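Local coordinates for hyperosmolarity resistance protein Emb (Staphylococcus epidermidis, PDB 6GV5) that binds surface-immobilized fibronectin as a giant extracellular matrix binding protein, probably through its repeated helical modules, at residues D11-I16 / N32-Q37; E85-A90 / Q116-A121; T20-P25 / F52-M57; Q3-A8 / T38-V43. One frame throughout, in Å; residues are numbered along the deposited sequence. Where two conformers were deposited one is given.

Contact 1. Residues D11-I16 / N32-Q37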
loop_
_atom_site.group_PDB
_atom_site.type_symbol
_atom_site.label_atom_id
_atom_site.label_comp_id
_atom_site.label_asym_id
_atom_site.label_seq_id
_atom_site.Cartn_x
_atom_site.Cartn_y
_atom_site.Cartn_z
ATOM N N ASP A 11 13.062 -13.543 11.540
ATOM C CA ASP A 11 12.026 -14.169 10.728
ATOM C C ASP A 11 11.073 -13.129 10.159
ATOM O O ASP A 11 10.716 -13.178 8.978
ATOM C CB ASP A 11 11.254 -15.191 11.566
ATOM C CG ASP A 11 10.027 -15.717 10.848
ATOM O OD1 ASP A 11 10.190 -16.538 9.921
ATOM O OD2 ASP A 11 8.901 -15.303 11.203
ATOM N N ALA A 12 10.641 -12.181 10.993
ATOM C CA ALA A 12 9.691 -11.172 10.539
ATOM C C ALA A 12 10.293 -10.303 9.443
ATOM O O ALA A 12 9.624 -9.991 8.451
ATOM C CB ALA A 12 9.238 -10.309 11.713
ATOM N N LYS A 13 11.556 -9.900 9.604
ATOM C CA LYS A 13 12.180 -9.061 8.587
ATOM C C LYS A 13 12.356 -9.821 7.280
ATOM O O LYS A 13 12.205 -9.248 6.193
ATOM C CB LYS A 13 13.522 -8.539 9.099
ATOM C CG LYS A 13 13.399 -7.547 10.236
ATOM C CD LYS A 13 14.760 -7.020 10.661
ATOM C CE LYS A 13 15.557 -8.073 11.426
ATOM N NZ LYS A 13 16.912 -7.572 11.797
ATOM N N GLN A 14 12.661 -11.117 7.363
ATOM C CA GLN A 14 12.761 -11.932 6.160
ATOM C C GLN A 14 11.423 -12.016 5.436
ATOM O O GLN A 14 11.368 -11.907 4.207
ATOM C CB GLN A 14 13.275 -13.325 6.520
ATOM C CG GLN A 14 14.736 -13.335 6.946
ATOM C CD GLN A 14 15.187 -14.686 7.471
ATOM O OE1 GLN A 14 14.365 -15.550 7.779
ATOM N NE2 GLN A 14 16.497 -14.874 7.574
ATOM N N GLN A 15 10.329 -12.212 6.181
ATOM C CA GLN A 15 9.014 -12.228 5.554
ATOM C C GLN A 15 8.721 -10.899 4.872
ATOM O O GLN A 15 8.210 -10.867 3.745
ATOM C CB GLN A 15 7.931 -12.532 6.590
ATOM C CG GLN A 15 8.019 -13.917 7.203
ATOM C CD GLN A 15 6.766 -14.294 7.975
ATOM O OE1 GLN A 15 5.650 -14.122 7.485
ATOM N NE2 GLN A 15 6.948 -14.809 9.185
ATOM N N ILE A 16 9.039 -9.792 5.543
ATOM C CA ILE A 16 8.757 -8.468 4.991
ATOM C C ILE A 16 9.554 -8.247 3.718
ATOM O O ILE A 16 9.067 -7.632 2.759
ATOM C CB ILE A 16 9.058 -7.384 6.043
ATOM C CG1 ILE A 16 7.989 -7.407 7.138
ATOM C CG2 ILE A 16 9.128 -5.995 5.397
ATOM C CD1 ILE A 16 8.403 -6.734 8.437
ATOM N N ASN A 32 12.790 -1.527 10.739
ATOM C CA ASN A 32 13.256 -0.760 11.888
ATOM C C ASN A 32 12.291 -0.883 13.060
ATOM O O ASN A 32 12.714 -1.009 14.214
ATOM C CB ASN A 32 13.431 0.705 11.495
ATOM C CG ASN A 32 14.008 1.537 12.608
ATOM O OD1 ASN A 32 14.937 1.112 13.297
ATOM N ND2 ASN A 32 13.456 2.726 12.806
ATOM N N ILE A 33 10.987 -0.839 12.784
ATOM C CA ILE A 33 9.994 -1.032 13.832
ATOM C C ILE A 33 10.153 -2.409 14.459
ATOM O O ILE A 33 10.113 -2.553 15.687
ATOM C CB ILE A 33 8.578 -0.821 13.262
ATOM C CG1 ILE A 33 8.391 0.644 12.848
ATOM C CG2 ILE A 33 7.524 -1.234 14.277
ATOM C CD1 ILE A 33 7.182 0.890 11.969
ATOM N N ILE A 34 10.338 -3.440 13.630
ATOM C CA ILE A 34 10.543 -4.793 14.149
ATOM C C ILE A 34 11.732 -4.811 15.102
ATOM O O ILE A 34 11.658 -5.352 16.213
ATOM C CB ILE A 34 10.745 -5.787 12.993
ATOM C CG1 ILE A 34 9.456 -5.987 12.184
ATOM C CG2 ILE A 34 11.250 -7.129 13.516
ATOM C CD1 ILE A 34 8.342 -6.682 12.932
ATOM N N ASN A 35 12.849 -4.213 14.681
ATOM C CA ASN A 35 14.071 -4.285 15.476
ATOM C C ASN A 35 13.908 -3.633 16.841
ATOM O O ASN A 35 14.617 -3.996 17.786
ATOM C CB ASN A 35 15.227 -3.621 14.727
ATOM C CG ASN A 35 15.746 -4.463 13.586
ATOM O OD1 ASN A 35 15.647 -5.691 13.607
ATOM N ND2 ASN A 35 16.312 -3.809 12.581
ATOM N N GLN A 36 12.993 -2.675 16.968
ATOM C CA GLN A 36 12.819 -1.932 18.209
ATOM C C GLN A 36 11.851 -2.596 19.182
ATOM O O GLN A 36 11.656 -2.075 20.287
ATOM C CB GLN A 36 12.336 -0.506 17.911
ATOM N N GLN A 37 11.247 -3.723 18.813
ATOM C CA GLN A 37 10.280 -4.378 19.683
ATOM C C GLN A 37 10.990 -5.151 20.792
ATOM O O GLN A 37 12.077 -5.704 20.600
ATOM C CB GLN A 37 9.384 -5.321 18.882
ATOM C CG GLN A 37 8.636 -4.643 17.747
ATOM C CD GLN A 37 7.822 -3.454 18.211
ATOM O OE1 GLN A 37 7.000 -3.563 19.117
ATOM N NE2 GLN A 37 8.059 -2.302 17.595
#
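Ile34 of helix 24-35 is the apolar knob of this contact, set against Ala12, Lys13 and Ile16 on the facing side of helix 2-18. Its three side-chain carbons beyond CB divide the work. Ile34 CD1 lies 3.9 Å from Ala12 CB; Ile34 CG2, anti to the backbone N, packs at 3.9 Å on Lys13 CG; and Ile34 CG1 receives Ile16 CD1 at 4.0 Å, the two isoleucines meeting tip to tip. The methylenes of Lys13 run past the branch of Ile34 in the reverse sense. Ala12, Ile16 and Ile34 are buried and tightly fitted, although the backbones stay well apart, Lys13 CA and Ile34 CA being 7.2 Å from each other. On the solvent side the contact thins to a single polar link at the exposed Asn35. The Lys13 chain bends at chi3 (-73°) and brings Lys13 CE to 3.2 Å from Asn35 OD1. Lys13 NZ then donates to Asn35 OD1 at 2.9 Å, lying in the carbonyl plane and on a lone pair. Near the end of helix 24-35, Lys9 of helix 2-18 adds hydrogen bonds to the carbonyls of Asn35 and Gln37. Both helices belong to the three-helix GA module, in which Leu47 and Val43 of helix 40-65 pack on Gln15 and Gln37. Lysine thus serves twice, its aliphatic part extending the apolar patch and its ammonium meeting a neutral amide oxygen, so the link is a charge-assisted hydrogen bond rather than a salt bridge, probably of modest strength at this exposed edge.

Contact 2. Residues E85-A90 / Q116-A121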
loop_
_atom_site.group_PDB
_atom_site.type_symbol
_atom_site.label_atom_id
_atom_site.label_comp_id
_atom_site.label_asym_id
_atom_site.label_seq_id
_atom_site.Cartn_x
_atom_site.Cartn_y
_atom_site.Cartn_z
ATOM N N GLU A 85 -11.209 14.643 -14.302
ATOM C CA GLU A 85 -10.298 15.294 -13.370
ATOM C C GLU A 85 -10.270 14.573 -12.029
ATOM O O GLU A 85 -9.200 14.429 -11.429
ATOM C CB GLU A 85 -10.696 16.765 -13.192
ATOM C CG GLU A 85 -10.573 17.621 -14.451
ATOM C CD GLU A 85 -9.138 17.886 -14.872
ATOM O OE1 GLU A 85 -8.293 18.211 -14.005
ATOM O OE2 GLU A 85 -8.846 17.763 -16.081
ATOM N N ALA A 86 -11.433 14.127 -11.535
ATOM C CA ALA A 86 -11.462 13.398 -10.268
ATOM C C ALA A 86 -10.637 12.125 -10.347
ATOM O O ALA A 86 -9.927 11.770 -9.396
ATOM C CB ALA A 86 -12.901 13.085 -9.896
ATOM N N TYR A 87 -10.700 11.436 -11.481
ATOM C CA TYR A 87 -9.926 10.211 -11.626
ATOM C C TYR A 87 -8.430 10.516 -11.657
ATOM O O TYR A 87 -7.631 9.862 -10.982
ATOM C CB TYR A 87 -10.356 9.483 -12.887
ATOM C CG TYR A 87 -9.700 8.134 -13.057
ATOM C CD1 TYR A 87 -9.944 7.103 -12.157
ATOM C CD2 TYR A 87 -8.827 7.894 -14.108
ATOM C CE1 TYR A 87 -9.344 5.864 -12.321
ATOM C CE2 TYR A 87 -8.243 6.667 -14.283
ATOM C CZ TYR A 87 -8.490 5.662 -13.387
ATOM O OH TYR A 87 -7.876 4.438 -13.565
ATOM N N GLU A 88 -8.016 11.525 -12.433
ATOM C CA GLU A 88 -6.595 11.823 -12.523
ATOM C C GLU A 88 -6.046 12.310 -11.187
ATOM O O GLU A 88 -4.896 12.020 -10.840
ATOM C CB GLU A 88 -6.328 12.851 -13.621
ATOM C CG GLU A 88 -6.741 12.405 -14.995
ATOM C CD GLU A 88 -6.111 11.089 -15.431
ATOM O OE1 GLU A 88 -5.099 10.676 -14.833
ATOM O OE2 GLU A 88 -6.657 10.495 -16.403
ATOM N N GLN A 89 -6.840 13.087 -10.437
ATOM C CA GLN A 89 -6.422 13.517 -9.106
ATOM C C GLN A 89 -6.194 12.315 -8.197
ATOM O O GLN A 89 -5.190 12.238 -7.476
ATOM C CB GLN A 89 -7.480 14.435 -8.492
ATOM C CG GLN A 89 -7.614 15.808 -9.125
ATOM C CD GLN A 89 -8.834 16.570 -8.615
ATOM O OE1 GLN A 89 -9.543 16.114 -7.711
ATOM N NE2 GLN A 89 -9.091 17.729 -9.204
ATOM N N ALA A 90 -7.143 11.362 -8.212
ATOM C CA ALA A 90 -7.016 10.189 -7.342
ATOM C C ALA A 90 -5.831 9.323 -7.747
ATOM O O ALA A 90 -5.083 8.838 -6.886
ATOM C CB ALA A 90 -8.313 9.385 -7.364
ATOM N N GLN A 116 -9.909 3.914 -2.034
ATOM C CA GLN A 116 -11.338 4.162 -2.182
ATOM C C GLN A 116 -11.597 5.367 -3.075
ATOM O O GLN A 116 -12.552 5.361 -3.856
ATOM C CB GLN A 116 -11.977 4.357 -0.802
ATOM C CG GLN A 116 -13.496 4.260 -0.830
ATOM C CD GLN A 116 -13.989 2.893 -1.291
ATOM O OE1 GLN A 116 -13.767 1.883 -0.618
ATOM N NE2 GLN A 116 -14.650 2.856 -2.448
ATOM N N GLU A 117 -10.748 6.402 -2.989
ATOM C CA GLU A 117 -10.895 7.560 -3.866
ATOM C C GLU A 117 -10.704 7.170 -5.327
ATOM O O GLU A 117 -11.450 7.617 -6.206
ATOM C CB GLU A 117 -9.896 8.653 -3.483
ATOM C CG GLU A 117 -10.199 9.328 -2.148
ATOM C CD GLU A 117 -9.245 10.462 -1.818
ATOM O OE1 GLU A 117 -8.488 10.896 -2.715
ATOM O OE2 GLU A 117 -9.252 10.923 -0.654
ATOM N N ILE A 118 -9.695 6.342 -5.610
ATOM C CA ILE A 118 -9.497 5.867 -6.980
ATOM C C ILE A 118 -10.689 5.030 -7.431
ATOM O O ILE A 118 -11.216 5.213 -8.533
ATOM C CB ILE A 118 -8.188 5.067 -7.085
ATOM C CG1 ILE A 118 -6.980 5.979 -6.850
ATOM C CG2 ILE A 118 -8.089 4.376 -8.438
ATOM C CD1 ILE A 118 -5.678 5.224 -6.620
ATOM N N ASN A 119 -11.126 4.086 -6.586
ATOM C CA ASN A 119 -12.225 3.209 -6.966
ATOM C C ASN A 119 -13.517 3.985 -7.175
ATOM O O ASN A 119 -14.271 3.695 -8.108
ATOM C CB ASN A 119 -12.414 2.124 -5.907
ATOM C CG ASN A 119 -11.275 1.121 -5.892
ATOM O OD1 ASN A 119 -10.492 1.035 -6.838
ATOM N ND2 ASN A 119 -11.183 0.348 -4.817
ATOM N N ASP A 120 -13.797 4.972 -6.315
ATOM C CA ASP A 120 -14.991 5.790 -6.499
ATOM C C ASP A 120 -14.930 6.538 -7.825
ATOM O O ASP A 120 -15.911 6.582 -8.578
ATOM C CB ASP A 120 -15.140 6.782 -5.344
ATOM C CG ASP A 120 -15.571 6.115 -4.044
ATOM O OD1 ASP A 120 -15.895 4.907 -4.060
ATOM O OD2 ASP A 120 -15.583 6.807 -3.004
ATOM N N ALA A 121 -13.779 7.140 -8.124
ATOM C CA ALA A 121 -13.652 7.876 -9.375
ATOM C C ALA A 121 -13.731 6.940 -10.574
ATOM O O ALA A 121 -14.312 7.291 -11.612
ATOM C CB ALA A 121 -12.343 8.667 -9.396
#
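Ala90 and Ala121 are the small bumps by which helices 81-99 and 108-123 fit together as an antiparallel pair in the FIVAR domain, a helical bundle. The short segments run at 156° to each other with axes 8.6 Å apart, and CA atoms come as close as 4.9 Å between Tyr87 and Ala121, a proximity that the methyl side chains permit. Each alanine presses on the opposing backbone. Ala121 CB settles into the hollow beside Tyr87, 3.6 Å from Tyr87 CA, with Ala86 on its flank. Ala90 CB fills the matching hollow on the other helix, lying 3.7 Å from both Ile118 CA and Ile118 CG1 and bordered by the first methylene of Glu117.

Larger side chains close the groove along one side. Tyr87 has CG anti to the backbone N (chi1 -175°), and its ring meets Ala121 CB at the edge, in plane, rather than over a face; the contact is made by Tyr87 CD1 at 4.0 Å. Farther along the same ring edge, CE1 approaches Ile118 CG2. Beyond the pair, Tyr87 also rests on Ala67 and Val70 of helix 67-73, and Ile118 on Leu60, Ala63 and Val64 of helix 40-65, which tie both helices into the bundle. The tightest approach is that of an isoleucine methylene to a backbone carbonyl: Ile118 CG1 lies 3.4 Å from Ala90 O.

Contact 3. Residues T20-P25 / F52-M57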
loop_
_atom_site.group_PDB
_atom_site.type_symbol
_atom_site.label_atom_id
_atom_site.label_comp_id
_atom_site.label_asym_id
_atom_site.label_seq_id
_atom_site.Cartn_x
_atom_site.Cartn_y
_atom_site.Cartn_z
ATOM N N THR A 20 5.814 -7.965 -1.963
ATOM C CA THR A 20 5.891 -7.217 -3.210
ATOM C C THR A 20 4.988 -5.992 -3.229
ATOM O O THR A 20 5.200 -5.100 -4.059
ATOM C CB THR A 20 5.521 -8.118 -4.397
ATOM O OG1 THR A 20 4.146 -8.506 -4.293
ATOM C CG2 THR A 20 6.394 -9.363 -4.413
ATOM N N GLY A 21 3.993 -5.925 -2.342
ATOM C CA GLY A 21 3.136 -4.756 -2.303
ATOM C C GLY A 21 3.844 -3.562 -1.694
ATOM O O GLY A 21 3.862 -2.469 -2.269
ATOM N N LEU A 22 4.450 -3.759 -0.529
ATOM C CA LEU A 22 5.197 -2.693 0.119
ATOM C C LEU A 22 6.309 -2.172 -0.783
ATOM O O LEU A 22 6.951 -2.929 -1.514
ATOM C CB LEU A 22 5.808 -3.196 1.424
ATOM C CG LEU A 22 4.830 -3.716 2.483
ATOM C CD1 LEU A 22 5.619 -4.271 3.676
ATOM C CD2 LEU A 22 3.887 -2.615 2.909
ATOM N N THR A 23 6.553 -0.867 -0.706
ATOM C CA THR A 23 7.713 -0.285 -1.358
ATOM C C THR A 23 8.944 -0.486 -0.481
ATOM O O THR A 23 8.841 -0.767 0.718
ATOM C CB THR A 23 7.501 1.202 -1.606
ATOM O OG1 THR A 23 7.397 1.883 -0.353
ATOM C CG2 THR A 23 6.225 1.425 -2.419
ATOM N N GLU A 24 10.121 -0.319 -1.088
ATOM C CA GLU A 24 11.355 -0.491 -0.323
ATOM C C GLU A 24 11.447 0.486 0.841
ATOM O O GLU A 24 11.854 0.061 1.937
ATOM C CB GLU A 24 12.570 -0.363 -1.250
ATOM C CG GLU A 24 12.523 -1.309 -2.445
ATOM N N PRO A 25 11.096 1.764 0.699
ATOM C CA PRO A 25 11.053 2.629 1.889
ATOM C C PRO A 25 10.123 2.116 2.975
ATOM O O PRO A 25 10.454 2.210 4.161
ATOM C CB PRO A 25 10.588 3.980 1.319
ATOM C CG PRO A 25 11.019 3.950 -0.094
ATOM C CD PRO A 25 10.872 2.521 -0.547
ATOM N N PHE A 52 -0.863 -6.776 6.610
ATOM C CA PHE A 52 -2.084 -6.099 6.190
ATOM C C PHE A 52 -1.754 -4.912 5.298
ATOM O O PHE A 52 -2.368 -4.721 4.239
ATOM C CB PHE A 52 -2.885 -5.654 7.409
ATOM C CG PHE A 52 -4.134 -4.892 7.060
ATOM C CD1 PHE A 52 -5.211 -5.538 6.480
ATOM C CD2 PHE A 52 -4.226 -3.537 7.309
ATOM C CE1 PHE A 52 -6.360 -4.840 6.152
ATOM C CE2 PHE A 52 -5.372 -2.836 6.987
ATOM C CZ PHE A 52 -6.439 -3.488 6.411
ATOM N N LEU A 53 -0.771 -4.110 5.708
ATOM C CA LEU A 53 -0.325 -2.997 4.881
ATOM C C LEU A 53 0.141 -3.488 3.517
ATOM O O LEU A 53 -0.132 -2.851 2.489
ATOM C CB LEU A 53 0.795 -2.243 5.594
ATOM C CG LEU A 53 1.322 -0.996 4.887
ATOM C CD1 LEU A 53 0.276 0.101 4.869
ATOM C CD2 LEU A 53 2.600 -0.518 5.560
ATOM N N ASN A 54 0.827 -4.630 3.479
ATOM C CA ASN A 54 1.275 -5.170 2.205
ATOM C C ASN A 54 0.100 -5.471 1.288
ATOM O O ASN A 54 0.153 -5.182 0.091
ATOM C CB ASN A 54 2.114 -6.428 2.425
ATOM C CG ASN A 54 2.604 -7.017 1.130
ATOM O OD1 ASN A 54 3.353 -6.376 0.390
ATOM N ND2 ASN A 54 2.170 -8.232 0.832
ATOM N N GLY A 55 -0.972 -6.055 1.825
ATOM C CA GLY A 55 -2.136 -6.327 0.998
ATOM C C GLY A 55 -2.776 -5.062 0.465
ATOM O O GLY A 55 -3.231 -5.017 -0.686
ATOM N N LYS A 56 -2.810 -4.012 1.288
ATOM C CA LYS A 56 -3.414 -2.763 0.847
ATOM C C LYS A 56 -2.548 -2.105 -0.215
ATOM O O LYS A 56 -3.066 -1.514 -1.174
ATOM C CB LYS A 56 -3.610 -1.824 2.029
ATOM C CG LYS A 56 -4.704 -2.280 2.989
ATOM C CD LYS A 56 -6.064 -2.232 2.310
ATOM C CE LYS A 56 -7.180 -2.689 3.240
ATOM N NZ LYS A 56 -8.487 -2.752 2.525
ATOM N N MET A 57 -1.225 -2.204 -0.065
ATOM C CA MET A 57 -0.333 -1.646 -1.069
ATOM C C MET A 57 -0.436 -2.414 -2.383
ATOM O O MET A 57 -0.332 -1.824 -3.462
ATOM C CB MET A 57 1.106 -1.638 -0.564
ATOM C CG MET A 57 1.371 -0.545 0.447
ATOM S SD MET A 57 1.050 1.108 -0.194
ATOM C CE MET A 57 2.274 1.167 -1.494
HETATM O O HOH W 1 3.408 -9.378 -1.542
#
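Asn54 OD1 gathers the backbone of Gly21 and Leu22, and this polar grip is joined by apolar packing of Leu22 on Leu53 and Met57. Among the hydrogen bonds, Leu22 N donates to Asn54 OD1 at 3.0 Å, in the carbonyl plane with an N-H...O angle of 151°; Gly21 N reaches the same oxygen at 2.8 Å, but its 123° angle makes that bond weak. Asn54 CG is anti to the backbone N (chi1 -180°), which carries the amide out to the turn. The other end of the amide works through water: a single molecule accepts from Asn54 ND2 and from Thr20 N, so the carboxamide is held at both its oxygen and its nitrogen.

The apolar contacts run from Leu22 and Thr23 to Leu53 and Met57. Leu22 CD2 touches Leu53 CD2 at 3.6 Å, the two side chains nearly perpendicular, and also nears Met57 CG. Thr23 CG2 lies at 4.1 Å from Met57 CE. Met57 CB packs against Gly21 O at 3.3 Å; that oxygen accepts from Lys61 NZ. Gly21 carries no side chain, and its CA comes within 4.8 Å of Met57 CA. Leu30 and Ile111 continue the hydrophobic layer around Leu22, Leu53 and Met57. With Thr23 at the N-cap of helix 24-35, the whole is an interhelical turn of the three-helix GA module, fastened to the long helix 40-65 by Asn54, Lys61 and the leucine and methionine packing.

Contact 4. Residues Q3-A8 / T38-V43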
loop_
_atom_site.group_PDB
_atom_site.type_symbol
_atom_site.label_atom_id
_atom_site.label_comp_id
_atom_site.label_asym_id
_atom_site.label_seq_id
_atom_site.Cartn_x
_atom_site.Cartn_y
_atom_site.Cartn_z
ATOM N N GLN A 3 17.389 -14.937 22.892
ATOM C CA GLN A 3 17.609 -15.615 21.619
ATOM C C GLN A 3 16.295 -15.832 20.878
ATOM O O GLN A 3 16.263 -15.775 19.644
ATOM C CB GLN A 3 18.335 -16.949 21.839
ATOM C CG GLN A 3 17.541 -18.034 22.567
ATOM C CD GLN A 3 17.678 -17.969 24.082
ATOM O OE1 GLN A 3 18.268 -17.035 24.626
ATOM N NE2 GLN A 3 17.127 -18.966 24.769
ATOM N N LYS A 4 15.204 -16.071 21.613
ATOM C CA LYS A 4 13.904 -16.236 20.978
ATOM C C LYS A 4 13.445 -14.939 20.324
ATOM O O LYS A 4 12.885 -14.959 19.221
ATOM C CB LYS A 4 12.867 -16.691 22.003
ATOM C CG LYS A 4 13.211 -17.968 22.752
ATOM C CD LYS A 4 12.040 -18.371 23.644
ATOM C CE LYS A 4 12.379 -19.542 24.542
ATOM N NZ LYS A 4 11.222 -19.892 25.414
ATOM N N LEU A 5 13.650 -13.805 20.999
ATOM C CA LEU A 5 13.238 -12.523 20.435
ATOM C C LEU A 5 14.068 -12.172 19.209
ATOM O O LEU A 5 13.526 -11.705 18.198
ATOM C CB LEU A 5 13.356 -11.424 21.487
ATOM C CG LEU A 5 12.960 -10.019 21.032
ATOM C CD1 LEU A 5 11.517 -10.014 20.555
ATOM C CD2 LEU A 5 13.158 -9.013 22.149
ATOM N N GLN A 6 15.386 -12.382 19.281
ATOM C CA GLN A 6 16.249 -12.127 18.133
ATOM C C GLN A 6 15.826 -12.960 16.928
ATOM O O GLN A 6 15.822 -12.467 15.793
ATOM C CB GLN A 6 17.704 -12.422 18.505
ATOM C CG GLN A 6 18.725 -12.040 17.441
ATOM C CD GLN A 6 18.991 -10.549 17.396
ATOM O OE1 GLN A 6 18.169 -9.746 17.839
ATOM N NE2 GLN A 6 20.150 -10.170 16.867
ATOM N N ASP A 7 15.466 -14.226 17.152
ATOM C CA ASP A 7 15.057 -15.085 16.047
ATOM C C ASP A 7 13.713 -14.656 15.469
ATOM O O ASP A 7 13.497 -14.747 14.256
ATOM C CB ASP A 7 14.996 -16.540 16.512
ATOM C CG ASP A 7 16.371 -17.131 16.764
ATOM O OD1 ASP A 7 17.375 -16.434 16.500
ATOM O OD2 ASP A 7 16.445 -18.291 17.223
ATOM N N ALA A 8 12.792 -14.196 16.319
ATOM C CA ALA A 8 11.495 -13.746 15.825
ATOM C C ALA A 8 11.640 -12.488 14.974
ATOM O O ALA A 8 10.950 -12.337 13.958
ATOM C CB ALA A 8 10.546 -13.495 16.996
ATOM N N THR A 38 10.351 -5.192 21.958
ATOM C CA THR A 38 10.950 -5.776 23.148
ATOM C C THR A 38 10.354 -7.124 23.519
ATOM O O THR A 38 10.829 -7.755 24.468
ATOM C CB THR A 38 10.808 -4.815 24.335
ATOM O OG1 THR A 38 9.421 -4.643 24.651
ATOM C CG2 THR A 38 11.418 -3.461 24.001
ATOM N N SER A 39 9.332 -7.586 22.807
ATOM C CA SER A 39 8.725 -8.875 23.089
ATOM C C SER A 39 8.315 -9.538 21.783
ATOM O O SER A 39 8.062 -8.865 20.781
ATOM C CB SER A 39 7.496 -8.743 23.991
ATOM O OG SER A 39 6.421 -8.148 23.285
ATOM N N ARG A 40 8.237 -10.869 21.810
ATOM C CA ARG A 40 7.795 -11.603 20.630
ATOM C C ARG A 40 6.341 -11.294 20.300
ATOM O O ARG A 40 5.966 -11.234 19.123
ATOM C CB ARG A 40 7.994 -13.101 20.843
ATOM C CG ARG A 40 9.440 -13.549 20.705
ATOM C CD ARG A 40 9.577 -15.027 21.004
ATOM N NE ARG A 40 9.416 -15.298 22.431
ATOM C CZ ARG A 40 9.119 -16.489 22.935
ATOM N NH1 ARG A 40 8.944 -17.530 22.133
ATOM N NH2 ARG A 40 8.999 -16.634 24.248
ATOM N N ALA A 41 5.502 -11.102 21.317
ATOM C CA ALA A 41 4.119 -10.727 21.052
ATOM C C ALA A 41 4.052 -9.437 20.245
ATOM O O ALA A 41 3.273 -9.333 19.288
ATOM C CB ALA A 41 3.353 -10.583 22.369
ATOM N N ASN A 42 4.877 -8.449 20.600
ATOM C CA ASN A 42 4.861 -7.178 19.885
ATOM C C ASN A 42 5.432 -7.327 18.482
ATOM O O ASN A 42 4.976 -6.657 17.545
ATOM C CB ASN A 42 5.646 -6.122 20.664
ATOM C CG ASN A 42 4.853 -5.544 21.820
ATOM O OD1 ASN A 42 3.625 -5.624 21.851
ATOM N ND2 ASN A 42 5.556 -4.946 22.777
ATOM N N VAL A 43 6.439 -8.188 18.312
ATOM C CA VAL A 43 6.957 -8.460 16.975
ATOM C C VAL A 43 5.857 -9.043 16.101
ATOM O O VAL A 43 5.702 -8.661 14.936
ATOM C CB VAL A 43 8.174 -9.401 17.038
ATOM C CG1 VAL A 43 8.573 -9.857 15.637
ATOM C CG2 VAL A 43 9.341 -8.704 17.729
#
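Helix 2-18 passes the start of helix 40-65 with Leu5 CA and Arg40 CA 5.5 Å apart, where the chain turns through Thr38 and Ser39 into its next helix. Leu5 reaches into that turn. Its CG is anti to the backbone N (chi1 180°), and its two methyls part company: Leu5 CD2 lies 3.5 Å from the carbonyl oxygen Thr38 O, whereas Leu5 CD1 fits against Ser39 C and the backbone N of Arg40 and touches Val43 CG2 at 3.8 Å. Ser39 is the N-cap, its OG accepting from Asn42 N at 3.1 Å, so the methyls of Leu5 lean on a capped helix start.

Ala8 CB meets Arg40 CG at 3.9 Å. Deeper, the buried Val43 packs its CG1 by Ala8 O and also rests on Ala12, farther along helix 2-18. Outward, Arg40 folds over Lys4. The bend at chi3 (-72°) sets Arg40 NE 3.7 Å from Lys4 CB. One guanidinium face lies against the extended lysine chain, Lys4 CD standing 3.3 Å above the Arg40 guanidinium plane, offset toward the rim, while the two side chains cross obliquely. The tips bring like charges near one another, Lys4 NZ and Arg40 NH2 being 4.1 Å apart. The attraction here is therefore probably dispersion between methylene and guanidinium face, with a modest electrostatic cost that solvent at this exposed edge would be expected to screen.

Contacts 1, 3 and 4 lie within the GA module: contact 1 joins helices 2-18 and 24-35, contact 4 joins 2-18 and 40-65, and contact 3 ties the turn before 24-35 to 40-65, which runs on toward the FIVAR part. Contacts 1 and 4 touch through Gln37 and Val43, and Ile16 meets Leu22 between contacts 1 and 3. Contact 2 touches none of the others, but helix 40-65 reaches it through Ile118. Contacts 1, 2 and 3 are buried, contact 4 a surface one. Chemistry follows place: an isoleucine centre with a lysine-asparagine edge in 1, alanine packing in 2, an amide grip near the chain's centre in 3, a lysine methylene over an arginine face in 4.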